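Local coordinates for malonyl-CoA-[acyl-carrier-protein] transacylase (PDB 3TQE) that probably transfers the malonyl group from malonyl-CoA to holo acyl carrier protein in fatty acid metabolism, releasing CoA, at residues Val115-Lys120 and Gln218-Ile223; Pro211-Leu216 and Gln254-Val259; Ile223-Pro228 and Ile246-Leu251. All coordinates share one frame; numbering follows the deposited sequence. Where two conformers were deposited one is given.

Contact 1: residues Val115-Lys120 and Gln218-Ile223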
loop_
_atom_site.group_PDB
_atom_site.type_symbol
_atom_site.label_atom_id
_atom_site.label_comp_id
_atom_site.label_asym_id
_atom_site.label_seq_id
_atom_site.Cartn_x
_atom_site.Cartn_y
_atom_site.Cartn_z
ATOM N N VAL A 115 -3.516 -12.004 -7.069
ATOM C CA VAL A 115 -3.667 -11.166 -8.251
ATOM C C VAL A 115 -5.132 -11.043 -8.621
ATOM O O VAL A 115 -5.642 -9.943 -8.880
ATOM C CB VAL A 115 -2.837 -11.711 -9.425
ATOM C CG1 VAL A 115 -3.211 -11.031 -10.754
ATOM C CG2 VAL A 115 -1.387 -11.557 -9.121
ATOM N N LYS A 116 -5.814 -12.177 -8.668
ATOM C CA LYS A 116 -7.230 -12.145 -9.024
ATOM C C LYS A 116 -8.026 -11.379 -7.969
ATOM O O LYS A 116 -8.953 -10.632 -8.282
ATOM C CB LYS A 116 -7.767 -13.546 -9.163
ATOM C CG LYS A 116 -7.168 -14.320 -10.279
ATOM C CD LYS A 116 -7.852 -15.668 -10.404
ATOM C CE LYS A 116 -7.301 -16.484 -11.530
ATOM N NZ LYS A 116 -7.844 -17.884 -11.424
ATOM N N LEU A 117 -7.668 -11.568 -6.712
ATOM C CA LEU A 117 -8.385 -10.949 -5.634
ATOM C C LEU A 117 -8.234 -9.417 -5.681
ATOM O O LEU A 117 -9.186 -8.686 -5.432
ATOM C CB LEU A 117 -7.871 -11.469 -4.306
ATOM C CG LEU A 117 -8.577 -10.962 -3.076
ATOM C CD1 LEU A 117 -10.046 -11.369 -3.070
ATOM C CD2 LEU A 117 -7.836 -11.463 -1.862
ATOM N N VAL A 118 -7.032 -8.925 -5.948
ATOM C CA VAL A 118 -6.864 -7.482 -5.945
ATOM C C VAL A 118 -7.434 -6.844 -7.193
ATOM O O VAL A 118 -7.807 -5.688 -7.148
ATOM C CB VAL A 118 -5.427 -7.018 -5.655
ATOM C CG1 VAL A 118 -4.945 -7.537 -4.303
ATOM C CG2 VAL A 118 -4.471 -7.348 -6.782
ATOM N N GLU A 119 -7.523 -7.595 -8.296
ATOM C CA GLU A 119 -8.267 -7.098 -9.418
ATOM C C GLU A 119 -9.710 -6.871 -9.015
ATOM O O GLU A 119 -10.278 -5.829 -9.319
ATOM C CB GLU A 119 -8.193 -8.051 -10.585
ATOM C CG GLU A 119 -8.992 -7.531 -11.763
ATOM C CD GLU A 119 -9.001 -8.437 -12.937
ATOM O OE1 GLU A 119 -9.274 -9.643 -12.748
ATOM O OE2 GLU A 119 -8.750 -7.923 -14.057
ATOM N N LYS A 120 -10.284 -7.832 -8.298
ATOM C CA LYS A 120 -11.646 -7.674 -7.824
ATOM C C LYS A 120 -11.751 -6.531 -6.836
ATOM O O LYS A 120 -12.690 -5.730 -6.881
ATOM C CB LYS A 120 -12.167 -8.952 -7.193
ATOM C CG LYS A 120 -12.551 -10.022 -8.198
ATOM C CD LYS A 120 -12.723 -11.340 -7.479
ATOM C CE LYS A 120 -13.098 -12.458 -8.429
ATOM N NZ LYS A 120 -13.158 -13.765 -7.695
ATOM N N GLN A 218 -17.069 -11.713 0.181
ATOM C CA GLN A 218 -17.505 -12.956 -0.435
ATOM C C GLN A 218 -16.356 -13.665 -1.134
ATOM O O GLN A 218 -16.209 -14.888 -1.037
ATOM C CB GLN A 218 -18.643 -12.668 -1.388
ATOM C CG GLN A 218 -19.850 -12.096 -0.722
ATOM C CD GLN A 218 -20.992 -11.853 -1.691
ATOM O OE1 GLN A 218 -20.793 -11.380 -2.813
ATOM N NE2 GLN A 218 -22.204 -12.186 -1.261
ATOM N N ASP A 219 -15.505 -12.904 -1.802
ATOM C CA ASP A 219 -14.373 -13.502 -2.500
ATOM C C ASP A 219 -13.305 -13.952 -1.550
ATOM O O ASP A 219 -12.695 -14.998 -1.730
ATOM C CB ASP A 219 -13.759 -12.516 -3.490
ATOM C CG ASP A 219 -14.701 -12.153 -4.595
ATOM O OD1 ASP A 219 -15.272 -13.052 -5.251
ATOM O OD2 ASP A 219 -14.864 -10.956 -4.838
ATOM N N ILE A 220 -13.056 -13.158 -0.530
ATOM C CA ILE A 220 -11.992 -13.436 0.433
ATOM C C ILE A 220 -12.317 -14.702 1.235
ATOM O O ILE A 220 -11.442 -15.390 1.686
ATOM C CB ILE A 220 -11.727 -12.185 1.327
ATOM C CG1 ILE A 220 -10.903 -11.171 0.518
ATOM C CG2 ILE A 220 -11.016 -12.522 2.622
ATOM C CD1 ILE A 220 -10.642 -9.877 1.211
ATOM N N ALA A 221 -13.593 -14.980 1.434
ATOM C CA ALA A 221 -13.979 -16.178 2.164
ATOM C C ALA A 221 -13.575 -17.432 1.416
ATOM O O ALA A 221 -13.413 -18.476 2.029
ATOM C CB ALA A 221 -15.492 -16.179 2.423
ATOM N N LYS A 222 -13.401 -17.327 0.102
ATOM C CA LYS A 222 -13.154 -18.500 -0.739
ATOM C C LYS A 222 -11.683 -18.743 -0.971
ATOM O O LYS A 222 -11.302 -19.781 -1.476
ATOM C CB LYS A 222 -13.841 -18.336 -2.091
ATOM C CG LYS A 222 -15.357 -18.325 -2.039
ATOM C CD LYS A 222 -15.935 -18.042 -3.412
ATOM C CE LYS A 222 -17.409 -17.685 -3.349
ATOM N NZ LYS A 222 -18.279 -18.891 -3.253
ATOM N N ILE A 223 -10.846 -17.775 -0.629
ATOM C CA ILE A 223 -9.416 -17.872 -0.896
ATOM C C ILE A 223 -8.727 -18.523 0.297
ATOM O O ILE A 223 -9.039 -18.239 1.429
ATOM C CB ILE A 223 -8.793 -16.483 -1.231
ATOM C CG1 ILE A 223 -7.312 -16.622 -1.629
ATOM C CG2 ILE A 223 -8.883 -15.541 -0.066
ATOM C CD1 ILE A 223 -6.675 -15.318 -2.184
HETATM O O HOH W 1 -14.982 -15.565 -5.588
HETATM O O HOH W 2 -16.094 -12.929 -7.579
#
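Leu117 and Lys120, one turn apart on helix 111-128, face Asp219, Ile220 and Ile223 of segment 218-223. This is a contact between helix 111-128 and the chain of helix 210-220 in the acyl transferase domain. Leu117 has CG anti to its backbone N (chi1 -177°), beside the carbonyl carbon. Both of its methyls reach Ile220 CG1, Leu117 CD1 being the nearer at 3.7 Å. Leu117 CD2 also lies 4.0 Å from Ile223 CD1. Leu117 crosses both isoleucines at about a right angle, while it and Asp219 slide past each other in opposite directions, with Leu117 CD1 3.9 Å from Asp219 CB. Tyr100 of helix 97-105 packs on both Leu117 and Ile220. The polar pair lies on the more exposed side. Lys120, in one of its two conformers, runs extended beyond CG across the carboxylate, with its CD 3.4 Å from Asp219 OD2. Asp219 OD2 is hydrogen-bonded to Tyr124 OH, and Lys120 NZ meets OD1. Two waters accept weakly from Lys120 NZ and donate to Asp219 OD1. The direct salt bridge is also weak, with Lys120 NZ 3.3 Å from Asp219 OD1.

Contact 2: residues Pro211-Leu216 and Gln254-Val259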
loop_
_atom_site.group_PDB
_atom_site.type_symbol
_atom_site.label_atom_id
_atom_site.label_comp_id
_atom_site.label_asym_id
_atom_site.label_seq_id
_atom_site.Cartn_x
_atom_site.Cartn_y
_atom_site.Cartn_z
ATOM N N PRO A 211 -19.989 -0.955 0.324
ATOM C CA PRO A 211 -20.514 -1.880 -0.683
ATOM C C PRO A 211 -19.426 -2.744 -1.293
ATOM O O PRO A 211 -19.651 -3.906 -1.610
ATOM C CB PRO A 211 -21.093 -0.944 -1.737
ATOM C CG PRO A 211 -21.400 0.298 -0.994
ATOM C CD PRO A 211 -20.365 0.441 0.047
ATOM N N ALA A 212 -18.242 -2.174 -1.471
ATOM C CA ALA A 212 -17.114 -2.926 -1.989
ATOM C C ALA A 212 -16.638 -3.954 -0.988
ATOM O O ALA A 212 -16.277 -5.057 -1.359
ATOM C CB ALA A 212 -15.986 -1.979 -2.325
ATOM N N ALA A 213 -16.624 -3.582 0.272
ATOM C CA ALA A 213 -16.194 -4.476 1.321
ATOM C C ALA A 213 -17.116 -5.692 1.365
ATOM O O ALA A 213 -16.665 -6.821 1.533
ATOM C CB ALA A 213 -16.191 -3.775 2.639
ATOM N N ASP A 214 -18.413 -5.459 1.220
ATOM C CA ASP A 214 -19.362 -6.554 1.251
ATOM C C ASP A 214 -19.106 -7.525 0.117
ATOM O O ASP A 214 -19.193 -8.736 0.302
ATOM C CB ASP A 214 -20.780 -6.039 1.169
ATOM C CG ASP A 214 -21.200 -5.254 2.418
ATOM O OD1 ASP A 214 -20.521 -5.339 3.460
ATOM O OD2 ASP A 214 -22.223 -4.539 2.336
ATOM N N ARG A 215 -18.779 -7.003 -1.050
ATOM C CA ARG A 215 -18.500 -7.840 -2.200
ATOM C C ARG A 215 -17.191 -8.571 -2.026
ATOM O O ARG A 215 -17.100 -9.782 -2.270
ATOM C CB ARG A 215 -18.504 -7.022 -3.471
ATOM C CG ARG A 215 -19.869 -6.477 -3.789
ATOM C CD ARG A 215 -19.799 -5.534 -4.939
ATOM N NE ARG A 215 -19.653 -6.223 -6.210
ATOM C CZ ARG A 215 -19.419 -5.627 -7.377
ATOM N NH1 ARG A 215 -19.265 -4.307 -7.450
ATOM N NH2 ARG A 215 -19.332 -6.368 -8.484
ATOM N N LEU A 216 -16.171 -7.852 -1.586
ATOM C CA LEU A 216 -14.876 -8.487 -1.438
ATOM C C LEU A 216 -14.912 -9.562 -0.371
ATOM O O LEU A 216 -14.169 -10.535 -0.463
ATOM C CB LEU A 216 -13.803 -7.449 -1.131
ATOM C CG LEU A 216 -12.369 -7.966 -1.352
ATOM C CD1 LEU A 216 -12.125 -8.306 -2.836
ATOM C CD2 LEU A 216 -11.423 -6.917 -0.838
ATOM N N GLN A 254 -10.097 -3.092 6.385
ATOM C CA GLN A 254 -9.163 -2.145 5.819
ATOM C C GLN A 254 -9.829 -1.206 4.851
ATOM O O GLN A 254 -9.445 -0.060 4.764
ATOM C CB GLN A 254 -8.043 -2.919 5.100
ATOM C CG GLN A 254 -6.886 -2.085 4.656
ATOM C CD GLN A 254 -6.170 -2.699 3.461
ATOM O OE1 GLN A 254 -6.778 -3.082 2.470
ATOM N NE2 GLN A 254 -4.873 -2.751 3.544
ATOM N N LEU A 255 -10.818 -1.701 4.117
ATOM C CA LEU A 255 -11.450 -0.951 3.052
ATOM C C LEU A 255 -12.201 0.242 3.589
ATOM O O LEU A 255 -12.362 1.224 2.885
ATOM C CB LEU A 255 -12.412 -1.827 2.279
ATOM C CG LEU A 255 -11.748 -2.954 1.503
ATOM C CD1 LEU A 255 -12.795 -4.015 1.131
ATOM C CD2 LEU A 255 -11.016 -2.389 0.316
ATOM N N VAL A 256 -12.698 0.132 4.808
ATOM C CA VAL A 256 -13.596 1.140 5.363
ATOM C C VAL A 256 -13.024 1.919 6.526
ATOM O O VAL A 256 -13.718 2.767 7.098
ATOM C CB VAL A 256 -14.953 0.520 5.741
ATOM C CG1 VAL A 256 -15.668 0.036 4.509
ATOM C CG2 VAL A 256 -14.776 -0.620 6.761
ATOM N N ARG A 257 -11.772 1.651 6.875
ATOM C CA ARG A 257 -11.136 2.279 8.003
ATOM C C ARG A 257 -9.800 2.847 7.581
ATOM O O ARG A 257 -9.236 2.431 6.583
ATOM C CB ARG A 257 -10.959 1.263 9.125
ATOM C CG ARG A 257 -12.261 0.888 9.770
ATOM C CD ARG A 257 -12.914 2.094 10.412
ATOM N NE ARG A 257 -12.570 2.215 11.822
ATOM C CZ ARG A 257 -13.416 1.980 12.821
ATOM N NH1 ARG A 257 -14.671 1.625 12.569
ATOM N NH2 ARG A 257 -13.010 2.105 14.075
ATOM N N PRO A 258 -9.275 3.787 8.361
ATOM C CA PRO A 258 -8.041 4.423 7.940
ATOM C C PRO A 258 -6.846 3.509 7.964
ATOM O O PRO A 258 -6.766 2.602 8.782
ATOM C CB PRO A 258 -7.835 5.553 8.940
ATOM C CG PRO A 258 -8.765 5.328 9.956
ATOM C CD PRO A 258 -9.861 4.455 9.522
ATOM N N VAL A 259 -5.924 3.796 7.064
ATOM C CA VAL A 259 -4.638 3.129 7.037
ATOM C C VAL A 259 -3.767 3.805 8.088
ATOM O O VAL A 259 -3.383 4.967 7.960
ATOM C CB VAL A 259 -3.991 3.260 5.665
ATOM C CG1 VAL A 259 -2.567 2.720 5.645
ATOM C CG2 VAL A 259 -4.843 2.562 4.644
#
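Ala213, Leu216, Leu255 and Val256 meet through saturated carbon, so neither a ring face nor the edge of a planar side chain takes part. Helix 210-220 presents the first two. The other two come from the loop between helix 244-254 and strand 259-260. One methyl carries most of the contact. Leu255 CD1 sits 3.4 Å from Ala213 CA and 3.7 Å from Ala213 CB, so it rests against the helix backbone as well as its side chain. Leu216, with CG anti to its backbone N (chi1 -164°), turns its branch toward Leu255. The two leucines cross at about a right angle, and Leu216 CD2 stands 3.8 Å from Leu255 CD1. Val256 adds a looser touch, with its CG1 4.3 Å from Ala213 CB. Arg121 and Met125 of helix 111-128 also pack on Leu255. The neighbouring Gln254 has a polar role: its backbone O bonds His205 ND1, its OE1 accepts from Arg121 NH2, and its NE2 bonds the backbone O of Ser96. Ser96 and His205 are the predicted active-site pair. The contact itself is wholly apolar. It holds the two parts by close fit rather than by directed bonds, next in sequence to the polar Gln254.

Contact 3: residues Ile223-Pro228 and Ile246-Leu251. With GLY (glycine), chain C.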
loop_
_atom_site.group_PDB
_atom_site.type_symbol
_atom_site.label_atom_id
_atom_site.label_comp_id
_atom_site.label_asym_id
_atom_site.label_seq_id
_atom_site.Cartn_x
_atom_site.Cartn_y
_atom_site.Cartn_z
ATOM N N ILE A 223 -10.846 -17.775 -0.629
ATOM C CA ILE A 223 -9.416 -17.872 -0.896
ATOM C C ILE A 223 -8.727 -18.523 0.297
ATOM O O ILE A 223 -9.039 -18.239 1.429
ATOM C CB ILE A 223 -8.793 -16.483 -1.231
ATOM C CG1 ILE A 223 -7.312 -16.622 -1.629
ATOM C CG2 ILE A 223 -8.883 -15.541 -0.066
ATOM C CD1 ILE A 223 -6.675 -15.318 -2.184
ATOM N N SER A 224 -7.793 -19.411 0.025
ATOM C CA SER A 224 -7.068 -20.089 1.072
ATOM C C SER A 224 -6.047 -19.164 1.673
ATOM O O SER A 224 -5.332 -18.496 0.965
ATOM C CB SER A 224 -6.351 -21.293 0.491
ATOM O OG SER A 224 -7.282 -22.211 -0.022
ATOM N N ILE A 225 -5.982 -19.128 2.984
ATOM C CA ILE A 225 -5.041 -18.292 3.680
ATOM C C ILE A 225 -4.274 -19.143 4.651
ATOM O O ILE A 225 -4.862 -19.814 5.484
ATOM C CB ILE A 225 -5.722 -17.151 4.422
ATOM C CG1 ILE A 225 -6.561 -16.334 3.440
ATOM C CG2 ILE A 225 -4.680 -16.324 5.128
ATOM C CD1 ILE A 225 -7.362 -15.195 4.056
ATOM N N ASP A 226 -2.955 -19.117 4.533
ATOM C CA ASP A 226 -2.061 -19.786 5.453
ATOM C C ASP A 226 -1.535 -18.806 6.486
ATOM O O ASP A 226 -1.635 -17.589 6.313
ATOM C CB ASP A 226 -0.912 -20.403 4.688
ATOM C CG ASP A 226 -1.323 -21.613 3.872
ATOM O OD1 ASP A 226 -2.401 -22.182 4.123
ATOM O OD2 ASP A 226 -0.533 -22.014 2.986
ATOM N N SER A 227 -0.957 -19.302 7.573
ATOM C CA SER A 227 -0.433 -18.384 8.566
ATOM C C SER A 227 0.813 -17.736 7.960
ATOM O O SER A 227 1.633 -18.436 7.382
ATOM C CB SER A 227 -0.099 -19.062 9.901
ATOM O OG SER A 227 -1.274 -19.295 10.644
ATOM N N PRO A 228 0.946 -16.415 8.096
ATOM C CA PRO A 228 2.132 -15.771 7.583
ATOM C C PRO A 228 3.372 -16.302 8.273
ATOM O O PRO A 228 3.361 -16.542 9.477
ATOM C CB PRO A 228 1.904 -14.277 7.918
ATOM C CG PRO A 228 0.433 -14.143 8.047
ATOM C CD PRO A 228 0.027 -15.427 8.685
ATOM N N ILE A 246 -9.155 -14.070 10.969
ATOM C CA ILE A 246 -8.805 -12.773 11.518
ATOM C C ILE A 246 -8.114 -11.946 10.431
ATOM O O ILE A 246 -8.379 -10.764 10.287
ATOM C CB ILE A 246 -7.935 -12.906 12.781
ATOM C CG1 ILE A 246 -8.625 -13.762 13.836
ATOM C CG2 ILE A 246 -7.623 -11.559 13.370
ATOM C CD1 ILE A 246 -9.970 -13.309 14.228
ATOM N N ILE A 247 -7.256 -12.580 9.643
ATOM C CA ILE A 247 -6.681 -11.910 8.491
ATOM C C ILE A 247 -7.767 -11.474 7.520
ATOM O O ILE A 247 -7.741 -10.339 7.038
ATOM C CB ILE A 247 -5.636 -12.814 7.822
ATOM C CG1 ILE A 247 -4.462 -13.006 8.754
ATOM C CG2 ILE A 247 -5.193 -12.203 6.468
ATOM C CD1 ILE A 247 -3.478 -14.081 8.312
ATOM N N ARG A 248 -8.737 -12.343 7.238
ATOM C CA ARG A 248 -9.836 -11.941 6.373
ATOM C C ARG A 248 -10.528 -10.719 6.925
ATOM O O ARG A 248 -10.802 -9.774 6.198
ATOM C CB ARG A 248 -10.866 -13.043 6.229
ATOM C CG ARG A 248 -10.386 -14.241 5.471
ATOM C CD ARG A 248 -11.512 -15.242 5.216
ATOM N NE ARG A 248 -10.972 -16.297 4.363
ATOM C CZ ARG A 248 -10.434 -17.432 4.799
ATOM N NH1 ARG A 248 -10.429 -17.747 6.093
ATOM N NH2 ARG A 248 -9.922 -18.280 3.941
ATOM N N GLY A 249 -10.852 -10.729 8.213
ATOM C CA GLY A 249 -11.498 -9.585 8.808
ATOM C C GLY A 249 -10.689 -8.315 8.651
ATOM O O GLY A 249 -11.255 -7.247 8.403
ATOM N N ALA A 250 -9.374 -8.419 8.835
ATOM C CA ALA A 250 -8.515 -7.265 8.743
ATOM C C ALA A 250 -8.500 -6.688 7.339
ATOM O O ALA A 250 -8.493 -5.477 7.160
ATOM C CB ALA A 250 -7.115 -7.619 9.191
ATOM N N LEU A 251 -8.497 -7.556 6.351
ATOM C CA LEU A 251 -8.471 -7.117 4.961
ATOM C C LEU A 251 -9.768 -6.476 4.549
ATOM O O LEU A 251 -9.784 -5.525 3.777
ATOM C CB LEU A 251 -8.144 -8.264 4.016
ATOM C CG LEU A 251 -6.724 -8.799 4.171
ATOM C CD1 LEU A 251 -6.598 -10.072 3.368
ATOM C CD2 LEU A 251 -5.670 -7.746 3.749
HETATM N N GLY C . -6.365 -22.081 5.405
HETATM C CA GLY C . -7.515 -21.808 6.327
HETATM C C GLY C . -8.496 -20.850 5.696
HETATM O O GLY C . -8.261 -20.436 4.540
HETATM O OXT GLY C . -9.519 -20.463 6.333
#
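Arg248 NH2 holds two oxygens: Ile223 O at 2.7 Å from Arg248 NH2, and O of a bound glycine at 2.8 Å from the same nitrogen. The bond to Ile223 lies nearly along the C=O axis, with a C=O...donor angle of 165°, and its acceptor is close to the guanidinium plane. The glycine carboxylate meets the edge of the same group, and its OXT takes a second bond from Arg248 NH1 at 2.9 Å. This makes a paired arginine-carboxylate contact. Glycine O is gripped once more, by Ile225 N at 3.1 Å, with an N-H...O angle of 164°. The glycine nitrogen gives its own bond to Ile225 O at 2.7 Å. Ile225 therefore uses both its N and its O on one ligand, as a residue does in a hydrogen-bonded antiparallel pair. The side chain of Ile225 lies against the arginine. Its CD1 covers one guanidinium face, offset toward the rim, and comes 3.5 Å from Arg248 CG. Arg248 is extended from CG to NE, and Asn245 OD1 takes a further bond from NH1. Apart from these polar bonds, Ile247 and Pro228 reach toward each other tip to tip, with Ile247 CD1 3.8 Å from Pro228 CD. The contact ties the loop after helix 210-220 to helix 244-254. The arginine is fixed in rotation by bonds at its edge and a methyl over a face. Its positive charge would balance the glycine carboxylate, while Ile225 N and O bond the carboxylate and the amino group of the glycine.

Helix 210-220 connects contact 1 and contact 2, whose centres are 13 Å apart. They join where Leu117 CD1 lies 3.7 Å from Leu216 CD1. Contact 1 passes into contact 3 through the shared Ile223 and a probable hydrogen bond of 2.9 Å from Arg248 NE to Ile220 O. Contacts 2 and 3 do not touch, but their segments 254-259 and 246-251 lie close in sequence. The three stand at different distances from the predicted active site. In contact 2 the Leu255 side chain is about 6 Å from those of Ser96 and His205. In contact 1 the side chain of Ile220 is about 12 Å from those of Ser96 and His205. Contact 3 binds a second glycine, away from that site.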